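Local coordinates for fatty acid multifunctional protein (atmfp2) (Arabidopsis thaliana, PDB 2WTB), which carries out the hydration and dehydrogenation steps of peroxisomal fatty acid beta-oxidation during seed germination, acting on enoyl-CoA and 3-hydroxyacyl-CoA substrates, at residues A[16-20]-A[198-202]; A[125-131]-A[184-190]. All blocks are in the same frame, centred on the assembly; numbering follows the deposited sequence.

Contact 1: A[16-20]-A[198-202]; sequences DGVAV and RRWAL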
loop_
_atom_site.group_PDB
_atom_site.type_symbol
_atom_site.label_atom_id
_atom_site.label_comp_id
_atom_site.label_asym_id
_atom_site.label_seq_id
_atom_site.Cartn_x
_atom_site.Cartn_y
_atom_site.Cartn_z
ATOM N N ASP A 16 -15.487 -42.208 13.509
ATOM C CA ASP A 16 -15.460 -42.723 12.146
ATOM C C ASP A 16 -14.024 -42.966 11.702
ATOM O O ASP A 16 -13.776 -43.430 10.590
ATOM C CB ASP A 16 -16.164 -41.762 11.185
ATOM C CG ASP A 16 -15.585 -40.361 11.230
ATOM O OD1 ASP A 16 -14.570 -40.152 11.929
ATOM O OD2 ASP A 16 -16.149 -39.468 10.563
ATOM N N GLY A 17 -13.080 -42.642 12.580
ATOM C CA GLY A 17 -11.677 -42.894 12.315
ATOM C C GLY A 17 -10.970 -41.736 11.642
ATOM O O GLY A 17 -9.772 -41.809 11.366
ATOM N N VAL A 18 -11.709 -40.664 11.372
ATOM C CA VAL A 18 -11.127 -39.487 10.738
ATOM C C VAL A 18 -10.455 -38.575 11.762
ATOM O O VAL A 18 -11.054 -38.207 12.774
ATOM C CB VAL A 18 -12.178 -38.674 9.957
ATOM C CG1 VAL A 18 -11.503 -37.550 9.191
ATOM C CG2 VAL A 18 -12.951 -39.574 9.010
ATOM N N ALA A 19 -9.205 -38.215 11.491
ATOM C CA ALA A 19 -8.467 -37.309 12.359
ATOM C C ALA A 19 -8.602 -35.867 11.875
ATOM O O ALA A 19 -8.197 -35.535 10.761
ATOM C CB ALA A 19 -6.999 -37.717 12.428
ATOM N N VAL A 20 -9.176 -35.016 12.721
ATOM C CA VAL A 20 -9.344 -33.602 12.406
ATOM C C VAL A 20 -8.261 -32.769 13.082
ATOM O O VAL A 20 -8.139 -32.777 14.306
ATOM C CB VAL A 20 -10.713 -33.082 12.873
ATOM C CG1 VAL A 20 -10.900 -31.629 12.460
ATOM C CG2 VAL A 20 -11.828 -33.953 12.318
ATOM N N ARG A 198 -14.921 -34.629 6.296
ATOM C CA ARG A 198 -14.705 -35.980 6.809
ATOM C C ARG A 198 -15.495 -37.019 6.005
ATOM O O ARG A 198 -15.044 -38.150 5.828
ATOM C CB ARG A 198 -15.017 -36.078 8.310
ATOM C CG ARG A 198 -16.474 -35.872 8.674
ATOM C CD ARG A 198 -16.784 -36.384 10.077
ATOM N NE ARG A 198 -16.138 -35.598 11.125
ATOM C CZ ARG A 198 -15.251 -36.083 11.989
ATOM N NH1 ARG A 198 -14.901 -37.362 11.938
ATOM N NH2 ARG A 198 -14.717 -35.293 12.911
ATOM N N ARG A 199 -16.667 -36.628 5.515
ATOM C CA ARG A 199 -17.442 -37.485 4.628
ATOM C C ARG A 199 -16.692 -37.678 3.311
ATOM O O ARG A 199 -16.660 -38.777 2.750
ATOM C CB ARG A 199 -18.816 -36.874 4.353
ATOM C CG ARG A 199 -19.688 -37.712 3.429
ATOM C CD ARG A 199 -20.914 -36.940 2.952
ATOM N NE ARG A 199 -20.557 -35.864 2.033
ATOM C CZ ARG A 199 -20.361 -36.029 0.728
ATOM N NH1 ARG A 199 -20.487 -37.231 0.184
ATOM N NH2 ARG A 199 -20.038 -34.992 -0.034
ATOM N N TRP A 200 -16.087 -36.600 2.823
ATOM C CA TRP A 200 -15.312 -36.645 1.591
ATOM C C TRP A 200 -14.092 -37.544 1.774
ATOM O O TRP A 200 -13.767 -38.350 0.902
ATOM C CB TRP A 200 -14.879 -35.232 1.187
ATOM C CG TRP A 200 -14.456 -35.108 -0.247
ATOM C CD1 TRP A 200 -13.281 -35.534 -0.796
ATOM C CD2 TRP A 200 -15.200 -34.504 -1.314
ATOM N NE1 TRP A 200 -13.251 -35.241 -2.138
ATOM C CE2 TRP A 200 -14.417 -34.609 -2.481
ATOM C CE3 TRP A 200 -16.454 -33.893 -1.397
ATOM C CZ2 TRP A 200 -14.847 -34.124 -3.715
ATOM C CZ3 TRP A 200 -16.880 -33.410 -2.625
ATOM C CH2 TRP A 200 -16.078 -33.527 -3.766
ATOM N N ALA A 201 -13.431 -37.408 2.920
ATOM C CA ALA A 201 -12.226 -38.176 3.216
ATOM C C ALA A 201 -12.470 -39.683 3.205
ATOM O O ALA A 201 -11.653 -40.446 2.692
ATOM C CB ALA A 201 -11.638 -37.742 4.546
ATOM N N LEU A 202 -13.593 -40.112 3.773
ATOM C CA LEU A 202 -13.923 -41.534 3.803
ATOM C C LEU A 202 -14.454 -42.013 2.456
ATOM O O LEU A 202 -14.429 -43.206 2.162
ATOM C CB LEU A 202 -14.918 -41.855 4.924
ATOM C CG LEU A 202 -14.368 -41.786 6.351
ATOM C CD1 LEU A 202 -15.283 -42.525 7.313
ATOM C CD2 LEU A 202 -12.967 -42.367 6.410
#
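V18 and L202 form the close-packed half of this contact: V18 CG2 rests 3.7 Å from L202 CG and reaches L202 CD2 as well, while V18 CG1 lies against the CB of R198. L202 CD1 extends over the turn before the strand, 3.7 Å from the carbonyl O of D16. V18 also packs on V56 of the neighbouring strand 54-59. The pairing lays helix 193-205 across strand 18-24 of the crotonase-type hydratase/isomerase domain, strand and helix segments running at 140° to each other with axes 9.4 Å apart. V18 is buried, whereas D16, R198 and V20 are partly exposed and make a polar side nearer solvent. R198, bent at its third torsion (chi3 68°), swings its guanidinium back over the strand; NH1 stands equally near both oxygens of D16, its hydrogen bond and salt bridge directed at OD2, 2.8 Å away. The proton meets the syn side of the carboxylate, close to both group planes, which are turned 29° apart. D16 OD1 accepts from V18 N, 3.0 Å away and above the carboxylate plane; this Asx turn fixes the acid that R198 grips. V20 CG2 lies 3.2 Å from R198 NH2, oblique to the guanidinium plane.

Contact 2: A[125-131]-A[184-190]; sequences HARISAP and IDAVVPP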
loop_
_atom_site.group_PDB
_atom_site.type_symbol
_atom_site.label_atom_id
_atom_site.label_comp_id
_atom_site.label_asym_id
_atom_site.label_seq_id
_atom_site.Cartn_x
_atom_site.Cartn_y
_atom_site.Cartn_z
ATOM N N HIS A 125 -5.700 -33.772 -0.645
ATOM C CA HIS A 125 -6.211 -34.511 -1.793
ATOM C C HIS A 125 -7.569 -34.025 -2.300
ATOM O O HIS A 125 -8.013 -34.410 -3.387
ATOM C CB HIS A 125 -6.231 -36.003 -1.467
ATOM C CG HIS A 125 -4.887 -36.538 -1.085
ATOM N ND1 HIS A 125 -4.555 -36.864 0.212
ATOM C CD2 HIS A 125 -3.779 -36.768 -1.827
ATOM C CE1 HIS A 125 -3.306 -37.293 0.250
ATOM N NE2 HIS A 125 -2.812 -37.244 -0.974
ATOM N N ALA A 126 -8.213 -33.169 -1.512
ATOM C CA ALA A 126 -9.468 -32.535 -1.906
ATOM C C ALA A 126 -9.675 -31.271 -1.081
ATOM O O ALA A 126 -9.055 -31.108 -0.031
ATOM C CB ALA A 126 -10.633 -33.492 -1.724
ATOM N N ARG A 127 -10.544 -30.379 -1.545
ATOM C CA ARG A 127 -10.761 -29.116 -0.842
ATOM C C ARG A 127 -12.228 -28.727 -0.687
ATOM O O ARG A 127 -12.954 -28.574 -1.670
ATOM C CB ARG A 127 -9.982 -27.988 -1.523
ATOM C CG ARG A 127 -8.487 -28.083 -1.304
ATOM C CD ARG A 127 -7.713 -27.722 -2.555
ATOM N NE ARG A 127 -6.601 -28.645 -2.726
ATOM C CZ ARG A 127 -6.612 -29.678 -3.559
ATOM N NH1 ARG A 127 -7.667 -29.907 -4.327
ATOM N NH2 ARG A 127 -5.555 -30.468 -3.643
ATOM N N ILE A 128 -12.654 -28.567 0.561
ATOM C CA ILE A 128 -13.983 -28.058 0.865
ATOM C C ILE A 128 -13.849 -26.635 1.388
ATOM O O ILE A 128 -12.979 -26.356 2.212
ATOM C CB ILE A 128 -14.692 -28.916 1.924
ATOM C CG1 ILE A 128 -14.601 -30.397 1.555
ATOM C CG2 ILE A 128 -16.141 -28.482 2.075
ATOM C CD1 ILE A 128 -15.003 -30.687 0.127
ATOM N N SER A 129 -14.703 -25.736 0.912
ATOM C CA SER A 129 -14.591 -24.332 1.288
ATOM C C SER A 129 -15.941 -23.680 1.572
ATOM O O SER A 129 -16.970 -24.089 1.032
ATOM C CB SER A 129 -13.856 -23.546 0.199
ATOM O OG SER A 129 -13.606 -22.213 0.609
ATOM N N ALA A 130 -15.918 -22.663 2.426
ATOM C CA ALA A 130 -17.103 -21.872 2.721
ATOM C C ALA A 130 -17.281 -20.813 1.639
ATOM O O ALA A 130 -16.304 -20.374 1.034
ATOM C CB ALA A 130 -16.979 -21.226 4.090
ATOM N N PRO A 131 -18.532 -20.396 1.402
ATOM C CA PRO A 131 -18.947 -19.528 0.295
ATOM C C PRO A 131 -17.936 -18.471 -0.165
ATOM O O PRO A 131 -17.371 -18.622 -1.247
ATOM C CB PRO A 131 -20.214 -18.875 0.839
ATOM C CG PRO A 131 -20.826 -19.965 1.662
ATOM C CD PRO A 131 -19.678 -20.764 2.253
ATOM N N ILE A 184 -11.121 -25.499 -5.755
ATOM C CA ILE A 184 -12.001 -25.951 -4.679
ATOM C C ILE A 184 -12.957 -27.026 -5.187
ATOM O O ILE A 184 -13.619 -26.845 -6.208
ATOM C CB ILE A 184 -12.837 -24.787 -4.112
ATOM C CG1 ILE A 184 -11.931 -23.716 -3.508
ATOM C CG2 ILE A 184 -13.818 -25.297 -3.071
ATOM C CD1 ILE A 184 -11.137 -24.196 -2.311
ATOM N N ASP A 185 -13.035 -28.139 -4.465
ATOM C CA ASP A 185 -13.837 -29.283 -4.894
ATOM C C ASP A 185 -15.321 -29.143 -4.568
ATOM O O ASP A 185 -16.165 -29.727 -5.245
ATOM C CB ASP A 185 -13.293 -30.572 -4.279
ATOM C CG ASP A 185 -11.957 -30.977 -4.865
ATOM O OD1 ASP A 185 -11.844 -31.029 -6.107
ATOM O OD2 ASP A 185 -11.023 -31.246 -4.083
ATOM N N ALA A 186 -15.639 -28.379 -3.528
ATOM C CA ALA A 186 -17.029 -28.207 -3.113
ATOM C C ALA A 186 -17.213 -26.978 -2.231
ATOM O O ALA A 186 -16.355 -26.658 -1.407
ATOM C CB ALA A 186 -17.529 -29.455 -2.396
ATOM N N VAL A 187 -18.338 -26.293 -2.412
ATOM C CA VAL A 187 -18.673 -25.134 -1.592
ATOM C C VAL A 187 -19.904 -25.420 -0.739
ATOM O O VAL A 187 -20.998 -25.631 -1.259
ATOM C CB VAL A 187 -18.939 -23.881 -2.450
ATOM C CG1 VAL A 187 -19.370 -22.719 -1.564
ATOM C CG2 VAL A 187 -17.703 -23.512 -3.250
ATOM N N VAL A 188 -19.719 -25.431 0.575
ATOM C CA VAL A 188 -20.816 -25.685 1.501
ATOM C C VAL A 188 -20.846 -24.605 2.572
ATOM O O VAL A 188 -19.867 -23.877 2.746
ATOM C CB VAL A 188 -20.673 -27.063 2.175
ATOM C CG1 VAL A 188 -20.736 -28.168 1.136
ATOM C CG2 VAL A 188 -19.372 -27.138 2.965
ATOM N N PRO A 189 -21.978 -24.490 3.288
ATOM C CA PRO A 189 -22.114 -23.538 4.395
ATOM C C PRO A 189 -21.071 -23.798 5.476
ATOM O O PRO A 189 -20.701 -24.950 5.703
ATOM C CB PRO A 189 -23.513 -23.838 4.941
ATOM C CG PRO A 189 -24.245 -24.433 3.795
ATOM C CD PRO A 189 -23.229 -25.227 3.038
ATOM N N PRO A 190 -20.610 -22.735 6.147
ATOM C CA PRO A 190 -19.554 -22.834 7.161
ATOM C C PRO A 190 -19.845 -23.917 8.194
ATOM O O PRO A 190 -18.916 -24.517 8.737
ATOM C CB PRO A 190 -19.584 -21.457 7.829
ATOM C CG PRO A 190 -20.137 -20.546 6.789
ATOM C CD PRO A 190 -21.126 -21.361 6.010
HETATM O O HOH W 1 -10.315 -33.393 -5.579
#
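The carbonyl O of R127 is gripped by two backbone donors, D185 N at 2.8 Å and A186 N at 3.3 Å, the first in the carbonyl plane and the second nearly in line with the C=O bond. They open a parallel pairing that adds strand 186-187 to strand 126-129 as the edge strand of the hydratase/isomerase sheet. S129 continues the ladder, its N donating to A186 O and its O accepting from V188 N. At the start of the pairing the D185 carboxylate turns back beside the backbone of A126 and R127. With CG beside its own backbone N and anti to the carbonyl carbon (chi1 -70°), D185 brings OD2 to R127 N, accepting at 2.7 Å on the anti side. OD2 also has a long salt bridge to R127 NH1, whose guanidinium is anchored through NE and NH2 to the carbonyls of A121 and M122. With an alanine at D185 the R127 N-H would probably lose its side-chain acceptor, and the guanidinium its nearby negative charge. One sheet face carries I128, whose CD1 lies 3.8 Å from A186 CB and whose CG2 meets V188 CG2. On the face of S129, I184 CG2 lies 3.7 Å from S129 CB. Beyond the strands the two segments stay in touch where P131 CD meets P190 CD, and through a straight CA-H...O contact, A130 CA being 3.4 Å from V188 O with 179° at the hydrogen.

How the contacts relate
Both contacts build on the same sheet, contact 1 near one margin at strand 18-24 and contact 2 at the other, on edge strand 186-187; their centres are 15 Å apart. Helix 193-205, which follows that edge strand in the chain, bridges them. R198 and L202 of the helix face strand 18-24, whereas the indole of W200 reaches over contact 2: W200 NE1 comes closest, 3.2 Å from A126 CB, while its CE3 lies 3.8 Å from I128 CD1, and CZ2 is 3.9 Å from D185 CB. Contact 1 lies away from the active site, whereas in contact 2 the R127 side chain is about 10 Å from that of E119, the predicted nucleophile.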